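Flavin-containing monooxygenase (Allium sativum, PDB 6WPU) probably catalyses the flavin-dependent S-oxygenation of S-allyl-L-cysteine, using a bound FAD. Local coordinates at residues 72-84 / 178-190. Residues are numbered along the deposited sequence; the frame is centred on the assembly and turned at random.
Sequences MSQDSSRPIVHSS and VCNGHYTEPRFAE. With FAD (flavin-adenine dinucleotide), chain B.
R78 and E185 form the salt bridge of this contact, and the arginine side chain can be followed outward from CB, which points at 178-190. Its CG sits between the backbone N and the carbonyl carbon (chi1 74°), and from there the chain runs extended to NE, which pairs with E68. Past CZ the two nitrogens diverge. NH1 donates to D75 O at 2.9 Å, adding to the backbone bond from R78 N that closes the D75-R78 turn, and also to water 3, which donates a hydrogen bond to E185 OE2. NH2 meets E185 OE1 at 3.1 Å; the bond is bent (139°), and although the acceptor lies near the guanidinium plane, the donor comes from above the carboxylate. NH2 also donates to water 2, which in turn donates to T184 O. S73 O lies over the centre of one guanidinium face, and I80 CD1 packs on the opposite face toward the rim.

Residues 179-184 follow strand 175-178 of the parallel, Rossmann-type FAD-binding sheet. In the conformer described, H82 lies between this loop and FAD, T184 OG1 over one face and FAD C2B over the opposite one, both toward the rim, while NE2 donates to FAD O2A at 2.6 Å near the ring plane. T184 OG1 donates to H82 O (2.9 Å), in the carbonyl plane and on a lone pair. Next along, S84 OG donates to Y183 O (2.9 Å) and is also hydrogen-bonded to H205 and Y296, while water 4 bridges H82 O, S84 N and Y183 O.

At the other end Q74 brings NE2 above the centre of the F188 ring, its amide tilted steeply (planes 62° apart). M72 O meets the ring edge in plane, and M72 CE packs 3.8 Å from F188 CD1, while SD, 5.4 Å from the ring centroid, makes an oblique Met-aromatic contact.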
loop_
_atom_site.group_PDB
_atom_site.type_symbol
_atom_site.label_atom_id
_atom_site.label_comp_id
_atom_site.label_asym_id
_atom_site.label_seq_id
_atom_site.Cartn_x
_atom_site.Cartn_y
_atom_site.Cartn_z
ATOM N N MET A 72 4.565 -19.412 -3.373
ATOM C CA MET A 72 5.468 -18.350 -3.792
ATOM C C MET A 72 4.769 -17.288 -4.639
ATOM O O MET A 72 5.371 -16.244 -4.916
ATOM C CB MET A 72 6.653 -18.943 -4.561
ATOM C CG MET A 72 7.680 -19.653 -3.664
ATOM S SD MET A 72 8.620 -18.416 -2.727
ATOM C CE MET A 72 9.850 -17.953 -3.945
ATOM N N SER A 73 3.523 -17.523 -5.040
ATOM C CA SER A 73 2.759 -16.574 -5.862
ATOM C C SER A 73 3.538 -16.175 -7.114
ATOM O O SER A 73 3.652 -15.000 -7.451
ATOM C CB SER A 73 2.377 -15.335 -5.053
ATOM O OG SER A 73 1.414 -15.662 -4.065
ATOM N N GLN A 74 4.121 -17.175 -7.782
ATOM C CA GLN A 74 4.871 -16.960 -9.015
ATOM C C GLN A 74 4.243 -17.594 -10.248
ATOM O O GLN A 74 4.539 -17.152 -11.361
ATOM C CB GLN A 74 6.300 -17.509 -8.880
ATOM C CG GLN A 74 7.221 -16.680 -8.005
ATOM C CD GLN A 74 8.550 -17.378 -7.792
ATOM O OE1 GLN A 74 8.619 -18.601 -7.846
ATOM N NE2 GLN A 74 9.607 -16.611 -7.570
ATOM N N ASP A 75 3.412 -18.625 -10.089
ATOM C CA ASP A 75 2.774 -19.269 -11.229
ATOM C C ASP A 75 1.801 -18.291 -11.902
ATOM O O ASP A 75 0.872 -17.782 -11.263
ATOM C CB ASP A 75 2.055 -20.528 -10.765
ATOM C CG ASP A 75 1.234 -21.174 -11.860
ATOM O OD1 ASP A 75 1.484 -20.907 -13.054
ATOM O OD2 ASP A 75 0.320 -21.951 -11.513
ATOM N N SER A 76 2.014 -18.023 -13.195
ATOM C CA SER A 76 1.278 -16.936 -13.840
ATOM C C SER A 76 -0.203 -17.246 -14.005
ATOM O O SER A 76 -1.008 -16.318 -14.096
ATOM C CB SER A 76 1.894 -16.605 -15.200
ATOM O OG SER A 76 1.801 -17.722 -16.066
ATOM N N SER A 77 -0.585 -18.517 -14.035
ATOM C CA SER A 77 -1.984 -18.892 -14.177
ATOM C C SER A 77 -2.683 -19.092 -12.832
ATOM O O SER A 77 -3.798 -19.624 -12.799
ATOM C CB SER A 77 -2.100 -20.168 -15.016
ATOM O OG SER A 77 -1.680 -21.287 -14.248
ATOM N N ARG A 78 -2.052 -18.695 -11.727
ATOM C CA ARG A 78 -2.613 -18.987 -10.418
ATOM C C ARG A 78 -3.826 -18.096 -10.142
ATOM O O ARG A 78 -3.892 -16.962 -10.624
ATOM C CB ARG A 78 -1.562 -18.774 -9.329
ATOM C CG ARG A 78 -1.256 -17.292 -9.036
ATOM C CD ARG A 78 0.054 -17.105 -8.253
ATOM N NE ARG A 78 0.230 -15.694 -7.926
ATOM C CZ ARG A 78 0.780 -14.811 -8.752
ATOM N NH1 ARG A 78 1.211 -15.218 -9.941
ATOM N NH2 ARG A 78 0.886 -13.528 -8.397
ATOM N N PRO A 79 -4.810 -18.595 -9.387
ATOM C CA PRO A 79 -5.817 -17.694 -8.807
ATOM C C PRO A 79 -5.128 -16.666 -7.924
ATOM O O PRO A 79 -4.125 -16.962 -7.261
ATOM C CB PRO A 79 -6.717 -18.625 -7.982
ATOM C CG PRO A 79 -6.412 -19.997 -8.440
ATOM C CD PRO A 79 -5.026 -20.001 -9.007
ATOM N N ILE A 80 -5.666 -15.449 -7.925
ATOM C CA ILE A 80 -5.080 -14.333 -7.194
ATOM C C ILE A 80 -5.912 -14.079 -5.947
ATOM O O ILE A 80 -7.142 -13.975 -6.028
ATOM C CB ILE A 80 -5.001 -13.063 -8.063
ATOM C CG1 ILE A 80 -4.153 -13.311 -9.316
ATOM C CG2 ILE A 80 -4.409 -11.887 -7.251
ATOM C CD1 ILE A 80 -2.737 -13.870 -9.006
ATOM N N VAL A 81 -5.251 -13.973 -4.795
ATOM C CA VAL A 81 -5.884 -13.469 -3.580
ATOM C C VAL A 81 -5.415 -12.033 -3.401
ATOM O O VAL A 81 -4.209 -11.759 -3.410
ATOM C CB VAL A 81 -5.531 -14.335 -2.354
ATOM C CG1 VAL A 81 -6.177 -13.760 -1.120
ATOM C CG2 VAL A 81 -5.996 -15.775 -2.563
ATOM N N HIS A 82 -6.343 -11.102 -3.247
ATOM C CA HIS A 82 -5.939 -9.697 -3.297
ATOM C C HIS A 82 -5.295 -9.245 -1.990
ATOM O O HIS A 82 -4.246 -8.581 -1.995
ATOM C CB HIS A 82 -7.112 -8.768 -3.616
ATOM C CG HIS A 82 -6.713 -7.322 -3.595
ATOM N ND1 HIS A 82 -6.215 -6.664 -4.704
ATOM C CD2 HIS A 82 -6.649 -6.434 -2.572
ATOM C CE1 HIS A 82 -5.899 -5.427 -4.368
ATOM N NE2 HIS A 82 -6.161 -5.260 -3.085
ATOM N N SER A 83 -5.875 -9.622 -0.854
ATOM C CA SER A 83 -5.356 -9.177 0.441
ATOM C C SER A 83 -4.115 -9.951 0.900
ATOM O O SER A 83 -4.037 -11.175 0.769
ATOM C CB SER A 83 -6.439 -9.292 1.512
ATOM O OG SER A 83 -5.930 -8.806 2.744
ATOM N N SER A 84 -3.157 -9.214 1.475
ATOM C CA SER A 84 -1.978 -9.752 2.143
ATOM C C SER A 84 -2.080 -9.740 3.665
ATOM O O SER A 84 -1.093 -10.060 4.331
ATOM C CB SER A 84 -0.731 -8.950 1.737
ATOM O OG SER A 84 -0.617 -8.895 0.326
ATOM N N VAL A 178 -6.845 5.296 -11.895
ATOM C CA VAL A 178 -6.421 3.936 -11.549
ATOM C C VAL A 178 -6.162 3.867 -10.048
ATOM O O VAL A 178 -5.274 4.556 -9.531
ATOM C CB VAL A 178 -5.174 3.520 -12.343
ATOM C CG1 VAL A 178 -4.694 2.115 -11.920
ATOM C CG2 VAL A 178 -5.468 3.545 -13.843
ATOM N N CYS A 179 -6.945 3.040 -9.345
ATOM C CA CYS A 179 -6.879 2.908 -7.887
ATOM C C CYS A 179 -6.750 1.439 -7.477
ATOM O O CYS A 179 -7.418 0.976 -6.544
ATOM C CB CYS A 179 -8.115 3.517 -7.234
ATOM S SG CYS A 179 -8.402 5.258 -7.615
ATOM N N ASN A 180 -5.912 0.678 -8.173
ATOM C CA ASN A 180 -5.968 -0.774 -8.058
ATOM C C ASN A 180 -5.035 -1.332 -6.989
ATOM O O ASN A 180 -4.982 -2.559 -6.820
ATOM C CB ASN A 180 -5.660 -1.437 -9.411
ATOM C CG ASN A 180 -4.204 -1.267 -9.833
ATOM O OD1 ASN A 180 -3.646 -0.177 -9.760
ATOM N ND2 ASN A 180 -3.577 -2.367 -10.245
ATOM N N GLY A 181 -4.327 -0.478 -6.253
ATOM C CA GLY A 181 -3.406 -0.923 -5.219
ATOM C C GLY A 181 -2.100 -1.475 -5.771
ATOM O O GLY A 181 -1.970 -1.722 -6.977
ATOM N N HIS A 182 -1.105 -1.647 -4.893
ATOM C CA HIS A 182 0.187 -2.200 -5.287
ATOM C C HIS A 182 0.746 -3.130 -4.215
ATOM O O HIS A 182 1.969 -3.210 -4.038
ATOM C CB HIS A 182 1.207 -1.088 -5.597
ATOM C CG HIS A 182 1.437 -0.128 -4.462
ATOM N ND1 HIS A 182 0.845 1.116 -4.403
ATOM C CD2 HIS A 182 2.227 -0.217 -3.362
ATOM C CE1 HIS A 182 1.248 1.748 -3.313
ATOM N NE2 HIS A 182 2.081 0.955 -2.657
ATOM N N TYR A 183 -0.112 -3.868 -3.520
ATOM C CA TYR A 183 0.351 -4.804 -2.495
ATOM C C TYR A 183 -0.199 -6.206 -2.740
ATOM O O TYR A 183 -0.634 -6.902 -1.816
ATOM C CB TYR A 183 -0.005 -4.279 -1.107
ATOM C CG TYR A 183 0.889 -3.117 -0.688
ATOM C CD1 TYR A 183 2.293 -3.279 -0.609
ATOM C CD2 TYR A 183 0.354 -1.864 -0.390
ATOM C CE1 TYR A 183 3.137 -2.220 -0.231
ATOM C CE2 TYR A 183 1.176 -0.795 -0.012
ATOM C CZ TYR A 183 2.570 -0.979 0.069
ATOM O OH TYR A 183 3.384 0.084 0.443
ATOM N N THR A 184 -0.149 -6.655 -3.986
ATOM C CA THR A 184 -0.678 -7.966 -4.355
ATOM C C THR A 184 0.294 -8.793 -5.187
ATOM O O THR A 184 0.395 -10.000 -4.975
ATOM C CB THR A 184 -2.009 -7.783 -5.117
ATOM O OG1 THR A 184 -2.959 -7.193 -4.230
ATOM C CG2 THR A 184 -2.560 -9.121 -5.595
ATOM N N GLU A 185 1.004 -8.179 -6.131
ATOM C CA GLU A 185 1.967 -8.899 -6.947
ATOM C C GLU A 185 3.328 -8.876 -6.257
ATOM O O GLU A 185 3.905 -7.792 -6.086
ATOM C CB GLU A 185 2.055 -8.283 -8.331
ATOM C CG GLU A 185 2.960 -9.033 -9.307
ATOM C CD GLU A 185 2.368 -10.366 -9.783
ATOM O OE1 GLU A 185 1.196 -10.658 -9.477
ATOM O OE2 GLU A 185 3.082 -11.123 -10.470
ATOM N N PRO A 186 3.879 -10.028 -5.860
ATOM C CA PRO A 186 5.082 -10.046 -5.013
ATOM C C PRO A 186 6.371 -9.755 -5.759
ATOM O O PRO A 186 6.514 -10.027 -6.954
ATOM C CB PRO A 186 5.110 -11.488 -4.485
ATOM C CG PRO A 186 4.545 -12.266 -5.605
ATOM C CD PRO A 186 3.380 -11.387 -6.111
ATOM N N ARG A 187 7.339 -9.225 -5.015
ATOM C CA ARG A 187 8.728 -9.271 -5.431
ATOM C C ARG A 187 9.509 -10.096 -4.412
ATOM O O ARG A 187 9.063 -10.308 -3.279
ATOM C CB ARG A 187 9.328 -7.869 -5.597
ATOM C CG ARG A 187 9.783 -7.202 -4.351
ATOM C CD ARG A 187 10.254 -5.763 -4.616
ATOM N NE ARG A 187 11.280 -5.632 -5.654
ATOM C CZ ARG A 187 12.594 -5.550 -5.423
ATOM N NH1 ARG A 187 13.059 -5.612 -4.179
ATOM N NH2 ARG A 187 13.448 -5.411 -6.440
ATOM N N PHE A 188 10.694 -10.544 -4.815
ATOM C CA PHE A 188 11.379 -11.623 -4.109
ATOM C C PHE A 188 12.822 -11.277 -3.795
ATOM O O PHE A 188 13.423 -10.398 -4.408
ATOM C CB PHE A 188 11.350 -12.903 -4.930
ATOM C CG PHE A 188 9.979 -13.376 -5.201
ATOM C CD1 PHE A 188 9.320 -14.166 -4.274
ATOM C CD2 PHE A 188 9.318 -12.992 -6.356
ATOM C CE1 PHE A 188 8.038 -14.584 -4.513
ATOM C CE2 PHE A 188 8.035 -13.411 -6.600
ATOM C CZ PHE A 188 7.394 -14.202 -5.675
ATOM N N ALA A 189 13.376 -12.007 -2.833
ATOM C CA ALA A 189 14.788 -11.918 -2.512
ATOM C C ALA A 189 15.577 -12.868 -3.407
ATOM O O ALA A 189 15.042 -13.850 -3.926
ATOM C CB ALA A 189 15.020 -12.261 -1.040
ATOM N N GLU A 190 16.851 -12.549 -3.615
ATOM C CA GLU A 190 17.773 -13.424 -4.324
ATOM C C GLU A 190 18.575 -14.174 -3.272
ATOM O O GLU A 190 19.399 -13.574 -2.579
ATOM C CB GLU A 190 18.686 -12.629 -5.252
ATOM C CG GLU A 190 18.018 -12.241 -6.556
ATOM C CD GLU A 190 17.766 -13.442 -7.452
ATOM O OE1 GLU A 190 18.727 -14.211 -7.692
ATOM O OE2 GLU A 190 16.610 -13.620 -7.907
HETATM P PA FAD B . -6.068 -1.774 -2.129
HETATM O O1A FAD B . -6.473 -1.865 -0.657
HETATM O O2A FAD B . -5.257 -2.804 -2.737
HETATM O O5B FAD B . -7.264 -1.764 -3.057
HETATM C C5B FAD B . -7.272 -1.894 -4.473
HETATM C C4B FAD B . -8.652 -2.382 -4.970
HETATM O O4B FAD B . -8.773 -2.423 -6.365
HETATM C C3B FAD B . -9.010 -3.749 -4.453
HETATM O O3B FAD B . -10.265 -3.742 -3.857
HETATM C C2B FAD B . -9.022 -4.616 -5.662
HETATM O O2B FAD B . -9.927 -5.658 -5.581
HETATM C C1B FAD B . -9.405 -3.623 -6.721
HETATM N N9A FAD B . -8.961 -3.979 -8.049
HETATM C C8A FAD B . -7.675 -4.377 -8.393
HETATM N N7A FAD B . -7.617 -4.633 -9.707
HETATM C C5A FAD B . -8.876 -4.434 -10.277
HETATM C C6A FAD B . -9.401 -4.556 -11.562
HETATM N N6A FAD B . -8.576 -4.967 -12.673
HETATM N N1A FAD B . -10.693 -4.258 -11.785
HETATM C C2A FAD B . -11.518 -3.870 -10.778
HETATM N N3A FAD B . -11.058 -3.742 -9.511
HETATM C C4A FAD B . -9.754 -4.015 -9.231
HETATM N N1 FAD B . -1.868 1.692 5.839
HETATM C C2 FAD B . -2.300 2.340 7.051
HETATM O O2 FAD B . -2.858 3.570 7.002
HETATM N N3 FAD B . -2.055 1.768 8.278
HETATM C C4 FAD B . -1.467 0.523 8.361
HETATM O O4 FAD B . -1.227 -0.074 9.555
HETATM C C4X FAD B . -1.226 -0.280 7.146
HETATM N N5 FAD B . -0.861 -1.616 7.249
HETATM C C5X FAD B . -0.681 -2.362 6.088
HETATM C C6 FAD B . -0.299 -3.707 6.191
HETATM C C7 FAD B . -0.134 -4.454 5.030
HETATM C C7M FAD B . 0.287 -5.895 5.152
HETATM C C8 FAD B . -0.338 -3.876 3.779
HETATM C C8M FAD B . -0.156 -4.652 2.514
HETATM C C9 FAD B . -0.714 -2.533 3.673
HETATM C C9A FAD B . -0.886 -1.778 4.824
HETATM N N10 FAD B . -1.291 -0.402 4.716
HETATM C C10 FAD B . -1.472 0.359 5.878
HETATM C "C1'" FAD B . -1.460 0.220 3.393
HETATM C "C2'" FAD B . -2.719 -0.051 2.597
HETATM O "O2'" FAD B . -2.359 -0.480 1.349
HETATM C "C3'" FAD B . -3.403 1.291 2.458
HETATM O "O3'" FAD B . -3.882 1.520 3.727
HETATM C "C4'" FAD B . -4.571 1.341 1.479
HETATM O "O4'" FAD B . -5.393 0.269 1.759
HETATM C "C5'" FAD B . -4.215 1.385 -0.011
HETATM O "O5'" FAD B . -5.428 1.052 -0.622
HETATM P P FAD B . -5.785 0.951 -2.162
HETATM O O1P FAD B . -7.281 1.361 -2.441
HETATM O O2P FAD B . -4.632 1.748 -2.892
HETATM O O3P FAD B . -5.271 -0.566 -2.537
HETATM O O HOH W 1 4.928 -13.386 -9.288
HETATM O O HOH W 2 -0.648 -12.279 -6.242
HETATM O O HOH W 3 2.375 -13.116 -11.780
HETATM O O HOH W 4 -2.667 -6.690 -0.048
#